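Local coordinates for 5-formaminoimidazole-4-carboxamide-1-(beta)-D-ribofuranosyl 5'-monophosphate synthetase (Methanocaldococcus jannaschii, PDB 2R7L), which catalyses the ATP- and formate-dependent, folate-independent formylation of AICAR to FAICAR in purine biosynthesis, at residues Thr152-Phe157 / Arg164-Ala169. Sequence-based numbering, arbitrary orientation.
Sequences TVIVKF and RGYFIA. With ATP (adenosine-5'-triphosphate), chain E.
With CG of Lys156 anti to its carbonyl carbon (chi1 -56°) and the chain extended beyond, and CG of Tyr166 likewise anti to its own (chi1 -69°), the two side chains meet on the nucleotide side of the sheet. Lys156 CG sits over one face of the Tyr166 ring, offset toward the rim, 3.9 Å from its centroid in a CH-pi contact. Lys156 NZ spans the base and the phosphate of ATP, donating to N7 at 2.8 Å and O1A at 2.9 Å, and forms a salt bridge with Glu199. Tyr166 OH gives a hydrogen bond to the second non-bridging alpha-phosphate oxygen, ATP O2A, at 2.5 Å. An alanine in place of Tyr166 removes the ring and its hydroxyl, and would probably leave O2A one bond short and the Lys156 chain freer to turn. The two strands form the antiparallel hairpin of the ATP-grasp fold whose connecting loop, not modelled in this structure, is part of the ATP site. Val153 and Ala169 form a hydrogen-bonded antiparallel pair, each N donating to the other's O. On the opposite face, toward helix 172-184, Val155 CB lies over the Phe167 ring, 4.1 Å from its centroid.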
loop_
_atom_site.group_PDB
_atom_site.type_symbol
_atom_site.label_atom_id
_atom_site.label_comp_id
_atom_site.label_asym_id
_atom_site.label_seq_id
_atom_site.Cartn_x
_atom_site.Cartn_y
_atom_site.Cartn_z
ATOM N N THR A 152 16.652 8.642 48.490
ATOM C CA THR A 152 15.419 9.203 47.975
ATOM C C THR A 152 14.456 8.060 47.674
ATOM O O THR A 152 14.841 7.031 47.112
ATOM C CB THR A 152 15.664 10.079 46.730
ATOM O OG1 THR A 152 16.658 11.060 47.039
ATOM C CG2 THR A 152 14.387 10.797 46.311
ATOM N N VAL A 153 13.207 8.224 48.089
ATOM C CA VAL A 153 12.219 7.187 47.882
ATOM C C VAL A 153 10.951 7.785 47.307
ATOM O O VAL A 153 10.707 8.989 47.440
ATOM C CB VAL A 153 11.875 6.433 49.197
ATOM C CG1 VAL A 153 13.073 5.645 49.700
ATOM C CG2 VAL A 153 11.373 7.393 50.258
ATOM N N ILE A 154 10.153 6.944 46.657
ATOM C CA ILE A 154 8.808 7.337 46.269
ATOM C C ILE A 154 7.835 6.527 47.113
ATOM O O ILE A 154 8.079 5.355 47.408
ATOM C CB ILE A 154 8.551 7.137 44.745
ATOM C CG1 ILE A 154 7.159 7.646 44.351
ATOM C CG2 ILE A 154 8.734 5.686 44.357
ATOM C CD1 ILE A 154 6.970 7.834 42.846
ATOM N N VAL A 155 6.746 7.159 47.527
ATOM C CA VAL A 155 5.788 6.490 48.394
ATOM C C VAL A 155 4.423 6.407 47.727
ATOM O O VAL A 155 3.833 7.428 47.372
ATOM C CB VAL A 155 5.669 7.183 49.775
ATOM C CG1 VAL A 155 4.859 6.318 50.719
ATOM C CG2 VAL A 155 7.053 7.445 50.359
ATOM N N LYS A 156 3.936 5.177 47.576
ATOM C CA LYS A 156 2.698 4.898 46.854
ATOM C C LYS A 156 1.594 4.383 47.781
ATOM O O LYS A 156 1.873 3.790 48.825
ATOM C CB LYS A 156 2.968 3.873 45.749
ATOM C CG LYS A 156 4.061 4.285 44.780
ATOM C CD LYS A 156 4.417 3.151 43.836
ATOM C CE LYS A 156 5.362 3.633 42.746
ATOM N NZ LYS A 156 5.928 2.515 41.928
ATOM N N PHE A 157 0.343 4.614 47.387
ATOM C CA PHE A 157 -0.812 4.177 48.169
ATOM C C PHE A 157 -1.874 3.532 47.280
ATOM O O PHE A 157 -2.024 2.308 47.253
ATOM C CB PHE A 157 -1.415 5.359 48.934
ATOM C CG PHE A 157 -0.406 6.149 49.720
ATOM C CD1 PHE A 157 0.266 7.213 49.140
ATOM C CD2 PHE A 157 -0.128 5.828 51.037
ATOM C CE1 PHE A 157 1.199 7.942 49.860
ATOM C CE2 PHE A 157 0.802 6.554 51.763
ATOM C CZ PHE A 157 1.467 7.611 51.172
ATOM N N ARG A 164 -1.022 10.448 42.330
ATOM C CA ARG A 164 -2.285 10.943 42.888
ATOM C C ARG A 164 -2.132 11.358 44.361
ATOM O O ARG A 164 -2.309 12.527 44.712
ATOM C CB ARG A 164 -3.388 9.898 42.730
ATOM N N GLY A 165 -1.809 10.389 45.214
ATOM C CA GLY A 165 -1.484 10.666 46.610
ATOM C C GLY A 165 -0.014 10.406 46.890
ATOM O O GLY A 165 0.411 10.358 48.045
ATOM N N TYR A 166 0.760 10.244 45.820
ATOM C CA TYR A 166 2.184 9.927 45.898
ATOM C C TYR A 166 3.013 11.077 46.470
ATOM O O TYR A 166 2.601 12.239 46.431
ATOM C CB TYR A 166 2.712 9.573 44.501
ATOM C CG TYR A 166 2.195 8.264 43.930
ATOM C CD1 TYR A 166 0.955 7.754 44.306
ATOM C CD2 TYR A 166 2.938 7.552 42.998
ATOM C CE1 TYR A 166 0.479 6.560 43.785
ATOM C CE2 TYR A 166 2.471 6.357 42.466
ATOM C CZ TYR A 166 1.240 5.867 42.863
ATOM O OH TYR A 166 0.767 4.680 42.343
ATOM N N PHE A 167 4.183 10.749 47.009
ATOM C CA PHE A 167 5.161 11.778 47.368
ATOM C C PHE A 167 6.580 11.237 47.421
ATOM O O PHE A 167 6.798 10.021 47.471
ATOM C CB PHE A 167 4.780 12.538 48.661
ATOM C CG PHE A 167 4.856 11.710 49.924
ATOM C CD1 PHE A 167 3.698 11.235 50.525
ATOM C CD2 PHE A 167 6.083 11.438 50.528
ATOM C CE1 PHE A 167 3.763 10.489 51.695
ATOM C CE2 PHE A 167 6.156 10.690 51.695
ATOM C CZ PHE A 167 4.994 10.213 52.278
ATOM N N ILE A 168 7.536 12.158 47.383
ATOM C CA ILE A 168 8.957 11.830 47.414
ATOM C C ILE A 168 9.542 12.220 48.771
ATOM O O ILE A 168 9.213 13.277 49.313
ATOM C CB ILE A 168 9.721 12.604 46.314
ATOM C CG1 ILE A 168 9.170 12.242 44.930
ATOM C CG2 ILE A 168 11.232 12.352 46.414
ATOM C CD1 ILE A 168 9.611 13.175 43.830
ATOM N N ALA A 169 10.405 11.369 49.315
ATOM C CA ALA A 169 11.039 11.653 50.592
ATOM C C ALA A 169 12.512 11.297 50.542
ATOM O O ALA A 169 12.903 10.345 49.872
ATOM C CB ALA A 169 10.340 10.892 51.715
HETATM P PG ATP E . -0.299 3.766 35.573
HETATM O O1G ATP E . -1.289 2.687 35.199
HETATM O O2G ATP E . 1.029 3.675 34.847
HETATM O O3G ATP E . -0.896 5.154 35.592
HETATM P PB ATP E . 0.957 2.220 37.614
HETATM O O1B ATP E . 1.202 1.297 36.446
HETATM O O2B ATP E . 0.346 1.645 38.872
HETATM O O3B ATP E . 0.039 3.464 37.133
HETATM P PA ATP E . 2.802 3.528 39.393
HETATM O O1A ATP E . 3.657 2.531 40.131
HETATM O O2A ATP E . 1.595 4.166 40.025
HETATM O O3A ATP E . 2.391 2.879 37.965
HETATM O "O5'" ATP E . 3.778 4.707 38.921
HETATM C "C5'" ATP E . 3.229 5.958 38.539
HETATM C "C4'" ATP E . 4.378 6.863 38.130
HETATM O "O4'" ATP E . 5.203 7.164 39.261
HETATM C "C3'" ATP E . 5.305 6.213 37.118
HETATM O "O3'" ATP E . 4.851 6.402 35.774
HETATM C "C2'" ATP E . 6.627 6.908 37.383
HETATM O "O2'" ATP E . 6.695 8.138 36.663
HETATM C "C1'" ATP E . 6.580 7.218 38.874
HETATM N N9 ATP E . 7.297 6.140 39.580
HETATM C C8 ATP E . 6.742 4.979 39.979
HETATM N N7 ATP E . 7.661 4.188 40.586
HETATM C C5 ATP E . 8.829 4.858 40.596
HETATM C C6 ATP E . 10.196 4.598 41.098
HETATM N N6 ATP E . 10.509 3.436 41.722
HETATM N N1 ATP E . 11.122 5.555 40.893
HETATM C C2 ATP E . 10.825 6.716 40.266
HETATM N N3 ATP E . 9.604 7.019 39.796
HETATM C C4 ATP E . 8.586 6.140 39.918
#